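Side-chain contacts in proliferating cell nuclear antigen (Entamoeba histolytica, PDB 3P91), which probably serves as the ring-shaped processivity factor that keeps DNA polymerase delta on its template during replication: residues Glu147-Thr152 / Lys220-Ala225; Pro237-Phe242 / Val248-Leu253. All coordinates share one frame; numbering follows the deposited sequence.

Contact 1: residues Glu147-Thr152 / Lys220-Ala225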
ATOM      1  N   GLU A 147      20.844   3.841  -3.055  1.00 26.46           N
ATOM      2  CA  GLU A 147      20.983   5.223  -2.603  1.00 26.15           C
ATOM      3  C   GLU A 147      20.868   6.159  -3.792  1.00 24.79           C
ATOM      4  O   GLU A 147      20.314   7.250  -3.685  1.00 25.48           O
ATOM      5  CB  GLU A 147      22.315   5.446  -1.885  1.00 25.44           C
ATOM      6  N   PHE A 148      21.380   5.729  -4.935  1.00 25.08           N
ATOM      7  CA  PHE A 148      21.240   6.533  -6.138  1.00 25.88           C
ATOM      8  C   PHE A 148      19.782   6.635  -6.583  1.00 25.69           C
ATOM      9  O   PHE A 148      19.345   7.665  -7.099  1.00 24.57           O
ATOM     10  CB  PHE A 148      22.092   5.986  -7.276  1.00 26.27           C
ATOM     11  CG  PHE A 148      22.001   6.804  -8.522  1.00 25.29           C
ATOM     12  CD1 PHE A 148      22.580   8.059  -8.579  1.00 25.94           C
ATOM     13  CD2 PHE A 148      21.314   6.339  -9.625  1.00 23.57           C
ATOM     14  CE1 PHE A 148      22.491   8.825  -9.725  1.00 25.93           C
ATOM     15  CE2 PHE A 148      21.218   7.100 -10.765  1.00 23.81           C
ATOM     16  CZ  PHE A 148      21.808   8.342 -10.820  1.00 23.44           C
ATOM     17  N   LEU A 149      19.028   5.564  -6.388  1.00 24.91           N
ATOM     18  CA  LEU A 149      17.623   5.584  -6.748  1.00 23.96           C
ATOM     19  C   LEU A 149      16.861   6.544  -5.841  1.00 25.74           C
ATOM     20  O   LEU A 149      16.038   7.342  -6.298  1.00 25.32           O
ATOM     21  CB  LEU A 149      17.035   4.181  -6.650  1.00 24.76           C
ATOM     22  CG  LEU A 149      15.529   4.084  -6.864  1.00 21.39           C
ATOM     23  CD1 LEU A 149      15.125   4.762  -8.160  1.00 20.74           C
ATOM     24  CD2 LEU A 149      15.112   2.634  -6.843  1.00 20.05           C
ATOM     25  N   LYS A 150      17.137   6.465  -4.549  1.00 25.85           N
ATOM     26  CA  LYS A 150      16.470   7.332  -3.589  1.00 25.98           C
ATOM     27  C   LYS A 150      16.598   8.770  -4.043  1.00 26.49           C
ATOM     28  O   LYS A 150      15.640   9.545  -4.010  1.00 24.76           O
ATOM     29  CB  LYS A 150      17.110   7.179  -2.215  1.00 26.86           C
ATOM     30  CG  LYS A 150      16.545   8.111  -1.179  1.00 28.83           C
ATOM     31  CD  LYS A 150      17.384   8.080   0.083  1.00 35.92           C
ATOM     32  CE  LYS A 150      16.596   8.614   1.271  1.00 42.41           C
ATOM     33  NZ  LYS A 150      15.904   9.898   0.958  1.00 40.27           N
ATOM     34  N   ILE A 151      17.804   9.109  -4.480  1.00 26.40           N
ATOM     35  CA  ILE A 151      18.115  10.466  -4.859  1.00 24.37           C
ATOM     36  C   ILE A 151      17.324  10.878  -6.079  1.00 23.91           C
ATOM     37  O   ILE A 151      16.705  11.932  -6.087  1.00 26.29           O
ATOM     38  CB  ILE A 151      19.600  10.627  -5.127  1.00 24.97           C
ATOM     39  CG1 ILE A 151      20.385  10.347  -3.845  1.00 26.12           C
ATOM     40  CG2 ILE A 151      19.892  12.023  -5.644  1.00 24.19           C
ATOM     41  CD1 ILE A 151      21.881  10.501  -4.000  1.00 24.03           C
ATOM     42  N   THR A 152      17.335  10.048  -7.113  1.00 25.04           N
ATOM     43  CA  THR A 152      16.543  10.348  -8.297  1.00 24.32           C
ATOM     44  C   THR A 152      15.091  10.590  -7.890  1.00 25.05           C
ATOM     45  O   THR A 152      14.415  11.464  -8.433  1.00 25.03           O
ATOM     46  CB  THR A 152      16.659   9.243  -9.393  1.00 23.53           C
ATOM     47  OG1 THR A 152      16.206   7.985  -8.881  1.00 25.45           O
ATOM     48  CG2 THR A 152      18.087   9.091  -9.840  1.00 21.80           C
ATOM     49  N   LYS A 220      15.827   3.113 -11.722  1.00 23.12           N
ATOM     50  CA  LYS A 220      14.959   2.059 -11.214  1.00 22.74           C
ATOM     51  C   LYS A 220      15.471   0.668 -11.550  1.00 22.21           C
ATOM     52  O   LYS A 220      14.833  -0.322 -11.211  1.00 25.36           O
ATOM     53  CB  LYS A 220      13.545   2.219 -11.761  1.00 22.73           C
ATOM     54  CG  LYS A 220      12.878   3.511 -11.381  1.00 24.37           C
ATOM     55  CD  LYS A 220      11.540   3.638 -12.088  1.00 29.08           C
ATOM     56  CE  LYS A 220      10.919   5.003 -11.855  1.00 33.15           C
ATOM     57  NZ  LYS A 220       9.661   5.159 -12.633  1.00 39.91           N
ATOM     58  N   SER A 221      16.617   0.596 -12.219  1.00 21.99           N
ATOM     59  CA  SER A 221      17.232  -0.683 -12.557  1.00 21.98           C
ATOM     60  C   SER A 221      18.080  -1.212 -11.404  1.00 23.58           C
ATOM     61  O   SER A 221      18.733  -2.248 -11.521  1.00 25.49           O
ATOM     62  CB  SER A 221      18.086  -0.546 -13.817  1.00 20.62           C
ATOM     63  OG  SER A 221      17.286  -0.184 -14.925  1.00 21.12           O
ATOM     64  N   ALA A 222      18.054  -0.487 -10.289  1.00 23.49           N
ATOM     65  CA  ALA A 222      18.839  -0.811  -9.098  1.00 23.11           C
ATOM     66  C   ALA A 222      18.820  -2.289  -8.695  1.00 23.31           C
ATOM     67  O   ALA A 222      19.852  -2.842  -8.334  1.00 27.62           O
ATOM     68  CB  ALA A 222      18.404   0.074  -7.922  1.00 21.61           C
ATOM     69  N   PRO A 223      17.650  -2.932  -8.745  1.00 22.35           N
ATOM     70  CA  PRO A 223      17.558  -4.348  -8.369  1.00 25.54           C
ATOM     71  C   PRO A 223      18.580  -5.263  -9.058  1.00 24.07           C
ATOM     72  O   PRO A 223      18.907  -6.320  -8.523  1.00 22.81           O
ATOM     73  CB  PRO A 223      16.142  -4.724  -8.809  1.00 26.45           C
ATOM     74  CG  PRO A 223      15.376  -3.462  -8.672  1.00 23.23           C
ATOM     75  CD  PRO A 223      16.331  -2.373  -9.088  1.00 24.45           C
ATOM     76  N   LEU A 224      19.091  -4.855 -10.211  1.00 24.09           N
ATOM     77  CA  LEU A 224      20.015  -5.698 -10.963  1.00 22.96           C
ATOM     78  C   LEU A 224      21.383  -5.814 -10.323  1.00 24.21           C
ATOM     79  O   LEU A 224      22.124  -6.755 -10.601  1.00 27.05           O
ATOM     80  CB  LEU A 224      20.177  -5.182 -12.391  1.00 22.92           C
ATOM     81  CG  LEU A 224      19.117  -5.589 -13.409  1.00 24.59           C
ATOM     82  CD1 LEU A 224      19.398  -4.888 -14.713  1.00 26.96           C
ATOM     83  CD2 LEU A 224      19.102  -7.089 -13.608  1.00 21.93           C
ATOM     84  N   ALA A 225      21.726  -4.859  -9.470  1.00 25.11           N
ATOM     85  CA  ALA A 225      23.096  -4.759  -9.001  1.00 25.52           C
ATOM     86  C   ALA A 225      23.172  -3.914  -7.758  1.00 25.47           C
ATOM     87  O   ALA A 225      22.473  -2.915  -7.652  1.00 24.84           O
ATOM     88  CB  ALA A 225      23.954  -4.156 -10.082  1.00 26.89           C
TER
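Leu149 reaches from helix 145-158 over the backbone start of Lys220 with one methyl and to the side chain of Ala222 with the other. CD1 lies 4.0 Å from Lys220 N and 4.1 Å from Lys220 CG, whereas CD2 meets Ala222 CB at 4.3 Å. Its CG stands opposite the backbone N (chi1 174°), which points the isobutyl fork at the turn. Lys220 offers its backbone N and CA and, of its side chain, CG; the CB bond points away from the helix and the chain beyond CG runs out extended. The helix has its own internal fastening: Thr152 OG1 donates a 2.7 Å hydrogen bond to Leu149 O, approaching 19° out of the carbonyl plane. Thr152 CG2 lies over one face of the Phe148 ring, toward its rim, 3.8 Å above the plane. Ser221 OG is hydrogen-bonded to Phe218 O just before the turn, while Ser145 OG, at the helix start, is hydrogen-bonded to Ala225 O and so ties helix to turn. Lys150 forms a salt bridge with Asp154 and a hydrogen bond to Ala86 O of the second subunit. In this family, such helices line the central channel through which DNA passes. With 116 Å² buried and no hydrogen bond between the segments, their direct contact rests on van der Waals touching by a single leucine.

Contact 2: residues Pro237-Phe242 / Val248-Leu253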
ATOM      1  N   PRO A 237      27.766  11.406 -24.183  1.00 22.57           N
ATOM      2  CA  PRO A 237      26.758  10.737 -23.349  1.00 25.73           C
ATOM      3  C   PRO A 237      27.297  10.041 -22.104  1.00 25.85           C
ATOM      4  O   PRO A 237      28.346   9.395 -22.125  1.00 23.93           O
ATOM      5  CB  PRO A 237      26.101   9.719 -24.303  1.00 21.73           C
ATOM      6  CG  PRO A 237      26.894   9.743 -25.546  1.00 24.22           C
ATOM      7  CD  PRO A 237      27.599  11.071 -25.602  1.00 24.10           C
ATOM      8  N   LEU A 238      26.558  10.205 -21.016  1.00 22.30           N
ATOM      9  CA  LEU A 238      26.814   9.490 -19.784  1.00 22.48           C
ATOM     10  C   LEU A 238      26.473   8.014 -19.956  1.00 22.35           C
ATOM     11  O   LEU A 238      25.634   7.656 -20.776  1.00 21.07           O
ATOM     12  CB  LEU A 238      25.952  10.089 -18.672  1.00 22.86           C
ATOM     13  CG  LEU A 238      25.755   9.298 -17.381  1.00 20.88           C
ATOM     14  CD1 LEU A 238      26.888   9.515 -16.406  1.00 19.64           C
ATOM     15  CD2 LEU A 238      24.433   9.668 -16.772  1.00 17.42           C
ATOM     16  N   ILE A 239      27.131   7.162 -19.177  1.00 22.66           N
ATOM     17  CA  ILE A 239      26.752   5.761 -19.086  1.00 20.40           C
ATOM     18  C   ILE A 239      26.295   5.450 -17.671  1.00 21.25           C
ATOM     19  O   ILE A 239      26.964   5.796 -16.698  1.00 21.87           O
ATOM     20  CB  ILE A 239      27.925   4.820 -19.393  1.00 21.36           C
ATOM     21  CG1 ILE A 239      28.740   5.337 -20.564  1.00 20.01           C
ATOM     22  CG2 ILE A 239      27.428   3.412 -19.685  1.00 20.00           C
ATOM     23  CD1 ILE A 239      29.976   4.539 -20.784  1.00 21.43           C
ATOM     24  N   MET A 240      25.149   4.796 -17.559  1.00 21.00           N
ATOM     25  CA  MET A 240      24.712   4.275 -16.277  1.00 21.18           C
ATOM     26  C   MET A 240      24.655   2.764 -16.412  1.00 19.72           C
ATOM     27  O   MET A 240      23.820   2.238 -17.132  1.00 21.08           O
ATOM     28  CB  MET A 240      23.344   4.845 -15.900  1.00 22.16           C
ATOM     29  CG  MET A 240      22.941   4.617 -14.454  1.00 21.82           C
ATOM     30  SD  MET A 240      21.293   5.270 -14.098  1.00 30.38           S
ATOM     31  CE  MET A 240      21.567   7.015 -14.351  1.00 18.92           C
ATOM     32  N   GLU A 241      25.565   2.075 -15.733  1.00 21.50           N
ATOM     33  CA  GLU A 241      25.698   0.632 -15.874  1.00 22.18           C
ATOM     34  C   GLU A 241      25.274  -0.156 -14.640  1.00 22.66           C
ATOM     35  O   GLU A 241      25.702   0.126 -13.526  1.00 22.45           O
ATOM     36  CB  GLU A 241      27.140   0.273 -16.207  1.00 23.80           C
ATOM     37  CG  GLU A 241      27.435  -1.204 -16.025  1.00 25.03           C
ATOM     38  CD  GLU A 241      28.912  -1.515 -16.106  1.00 28.73           C
ATOM     39  OE1 GLU A 241      29.394  -2.327 -15.290  1.00 33.02           O
ATOM     40  OE2 GLU A 241      29.591  -0.949 -16.986  1.00 31.14           O
ATOM     41  N   PHE A 242      24.437  -1.162 -14.855  1.00 22.85           N
ATOM     42  CA  PHE A 242      24.081  -2.103 -13.810  1.00 21.23           C
ATOM     43  C   PHE A 242      24.606  -3.494 -14.164  1.00 24.71           C
ATOM     44  O   PHE A 242      23.970  -4.238 -14.910  1.00 23.79           O
ATOM     45  CB  PHE A 242      22.567  -2.137 -13.620  1.00 20.67           C
ATOM     46  CG  PHE A 242      21.989  -0.828 -13.196  1.00 20.83           C
ATOM     47  CD1 PHE A 242      21.847  -0.522 -11.853  1.00 22.05           C
ATOM     48  CD2 PHE A 242      21.608   0.110 -14.137  1.00 21.31           C
ATOM     49  CE1 PHE A 242      21.329   0.696 -11.458  1.00 20.60           C
ATOM     50  CE2 PHE A 242      21.083   1.326 -13.745  1.00 20.10           C
ATOM     51  CZ  PHE A 242      20.946   1.618 -12.407  1.00 19.43           C
ATOM     52  N   VAL A 248      24.703  -7.650 -17.687  1.00 22.69           N
ATOM     53  CA  VAL A 248      24.994  -6.241 -17.518  1.00 22.49           C
ATOM     54  C   VAL A 248      23.985  -5.429 -18.293  1.00 22.66           C
ATOM     55  O   VAL A 248      23.537  -5.834 -19.362  1.00 24.17           O
ATOM     56  CB  VAL A 248      26.433  -5.886 -17.958  1.00 26.12           C
ATOM     57  CG1 VAL A 248      26.612  -6.115 -19.449  1.00 24.66           C
ATOM     58  CG2 VAL A 248      26.784  -4.440 -17.561  1.00 25.76           C
ATOM     59  N   LEU A 249      23.606  -4.291 -17.726  1.00 22.80           N
ATOM     60  CA  LEU A 249      22.620  -3.422 -18.333  1.00 19.65           C
ATOM     61  C   LEU A 249      23.221  -2.036 -18.401  1.00 20.43           C
ATOM     62  O   LEU A 249      23.820  -1.575 -17.437  1.00 22.92           O
ATOM     63  CB  LEU A 249      21.354  -3.407 -17.487  1.00 19.91           C
ATOM     64  CG  LEU A 249      20.263  -2.444 -17.949  1.00 24.07           C
ATOM     65  CD1 LEU A 249      19.771  -2.826 -19.338  1.00 22.48           C
ATOM     66  CD2 LEU A 249      19.107  -2.405 -16.956  1.00 23.41           C
ATOM     67  N   LYS A 250      23.091  -1.372 -19.540  1.00 19.23           N
ATOM     68  CA  LYS A 250      23.659  -0.041 -19.678  1.00 20.73           C
ATOM     69  C   LYS A 250      22.726   0.912 -20.387  1.00 22.25           C
ATOM     70  O   LYS A 250      21.997   0.518 -21.298  1.00 22.24           O
ATOM     71  CB  LYS A 250      24.982  -0.081 -20.432  1.00 20.39           C
ATOM     72  CG  LYS A 250      26.095  -0.755 -19.696  1.00 21.52           C
ATOM     73  CD  LYS A 250      27.241  -0.930 -20.640  1.00 24.78           C
ATOM     74  CE  LYS A 250      28.420  -1.601 -19.990  1.00 27.82           C
ATOM     75  NZ  LYS A 250      29.474  -1.793 -21.023  1.00 33.06           N
ATOM     76  N   PHE A 251      22.763   2.169 -19.957  1.00 21.36           N
ATOM     77  CA  PHE A 251      22.016   3.228 -20.605  1.00 21.68           C
ATOM     78  C   PHE A 251      22.974   4.304 -21.056  1.00 21.10           C
ATOM     79  O   PHE A 251      23.965   4.573 -20.381  1.00 20.88           O
ATOM     80  CB  PHE A 251      21.024   3.838 -19.638  1.00 20.39           C
ATOM     81  CG  PHE A 251      20.065   2.862 -19.076  1.00 19.29           C
ATOM     82  CD1 PHE A 251      18.853   2.642 -19.692  1.00 20.43           C
ATOM     83  CD2 PHE A 251      20.366   2.170 -17.927  1.00 19.94           C
ATOM     84  CE1 PHE A 251      17.953   1.744 -19.172  1.00 22.29           C
ATOM     85  CE2 PHE A 251      19.473   1.274 -17.400  1.00 21.20           C
ATOM     86  CZ  PHE A 251      18.263   1.057 -18.026  1.00 21.23           C
ATOM     87  N   TYR A 252      22.665   4.920 -22.194  1.00 21.42           N
ATOM     88  CA  TYR A 252      23.483   5.991 -22.746  1.00 20.08           C
ATOM     89  C   TYR A 252      22.640   7.228 -22.922  1.00 20.39           C
ATOM     90  O   TYR A 252      21.641   7.203 -23.641  1.00 19.83           O
ATOM     91  CB  TYR A 252      24.058   5.584 -24.096  1.00 20.95           C
ATOM     92  CG  TYR A 252      24.997   4.409 -24.030  1.00 19.71           C
ATOM     93  CD1 TYR A 252      26.366   4.600 -24.075  1.00 18.65           C
ATOM     94  CD2 TYR A 252      24.514   3.106 -23.919  1.00 20.05           C
ATOM     95  CE1 TYR A 252      27.233   3.537 -24.020  1.00 19.39           C
ATOM     96  CE2 TYR A 252      25.380   2.027 -23.858  1.00 19.31           C
ATOM     97  CZ  TYR A 252      26.743   2.255 -23.913  1.00 21.85           C
ATOM     98  OH  TYR A 252      27.634   1.207 -23.859  1.00 24.35           O
ATOM     99  N   LEU A 253      23.048   8.309 -22.266  1.00 21.13           N
ATOM    100  CA  LEU A 253      22.292   9.549 -22.310  1.00 21.06           C
ATOM    101  C   LEU A 253      23.183  10.767 -22.542  1.00 22.26           C
ATOM    102  O   LEU A 253      24.132  11.021 -21.797  1.00 23.07           O
ATOM    103  CB  LEU A 253      21.471   9.719 -21.033  1.00 19.12           C
ATOM    104  CG  LEU A 253      20.568  10.951 -21.019  1.00 21.34           C
ATOM    105  CD1 LEU A 253      19.476  10.847 -22.076  1.00 20.46           C
ATOM    106  CD2 LEU A 253      19.967  11.162 -19.637  1.00 23.13           C
TER
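Phe242 and Phe251 meet at CE2 to CE2, 4.0 Å apart and crossing obliquely, on the well-packed face of the antiparallel hairpin. Leu238, Met240, Leu249 and Leu253 share this buried face. The Phe251 ring turns its edge to the main chain, with CD2 3.5 Å from Met240 O. Beneath them six backbone hydrogen bonds join the strands, the shortest (2.7 Å) including Phe242 N to Leu249 O.

The other face is looser: Ile239, Glu241 and Lys250 are partly exposed there, although Tyr252 is buried. Ile239 runs alongside Tyr252, its CG2 over one face of the ring. Glu241 CG, anti to the backbone N (chi1 165°), packs at 3.6 Å against Val248 CG2. Beside it, Glu241 OE2 comes within 3.3 Å of Lys250 CE but stays 4.1 Å from NZ, too far for a salt bridge, though the opposite charges should still attract.

Strand 227-232 bonds to the outer edge of 238-242 and strand 52-57 to that of 248-253. Helix 212-218 lies against Met240 and Leu253, with Phe218 stacked on Phe251, and the 220-225 turn meets the Phe242 and Leu249 end.

How the contacts relate
Contact 2 lies within the sheet, one face in the core and the other partly exposed, while contact 1 lies further out, their centres about 13 Å apart. Residues 220-225 connect them: the turn that takes up Leu149 also presses Ser221 and Leu224 onto the aliphatic and aromatic face of the hairpin, with Leu224 CD1 3.4 Å from Leu249 CD2 and Ser221 CB 3.5 Å from Phe242 CE2. The chemistry follows the place. Paired strands bury 592 Å² through a regular backbone ladder and a dense apolar layer, whereas the helix and the turn meet through the two methyls of one leucine, beside exposed lysines. Both belong to the C-terminal domain.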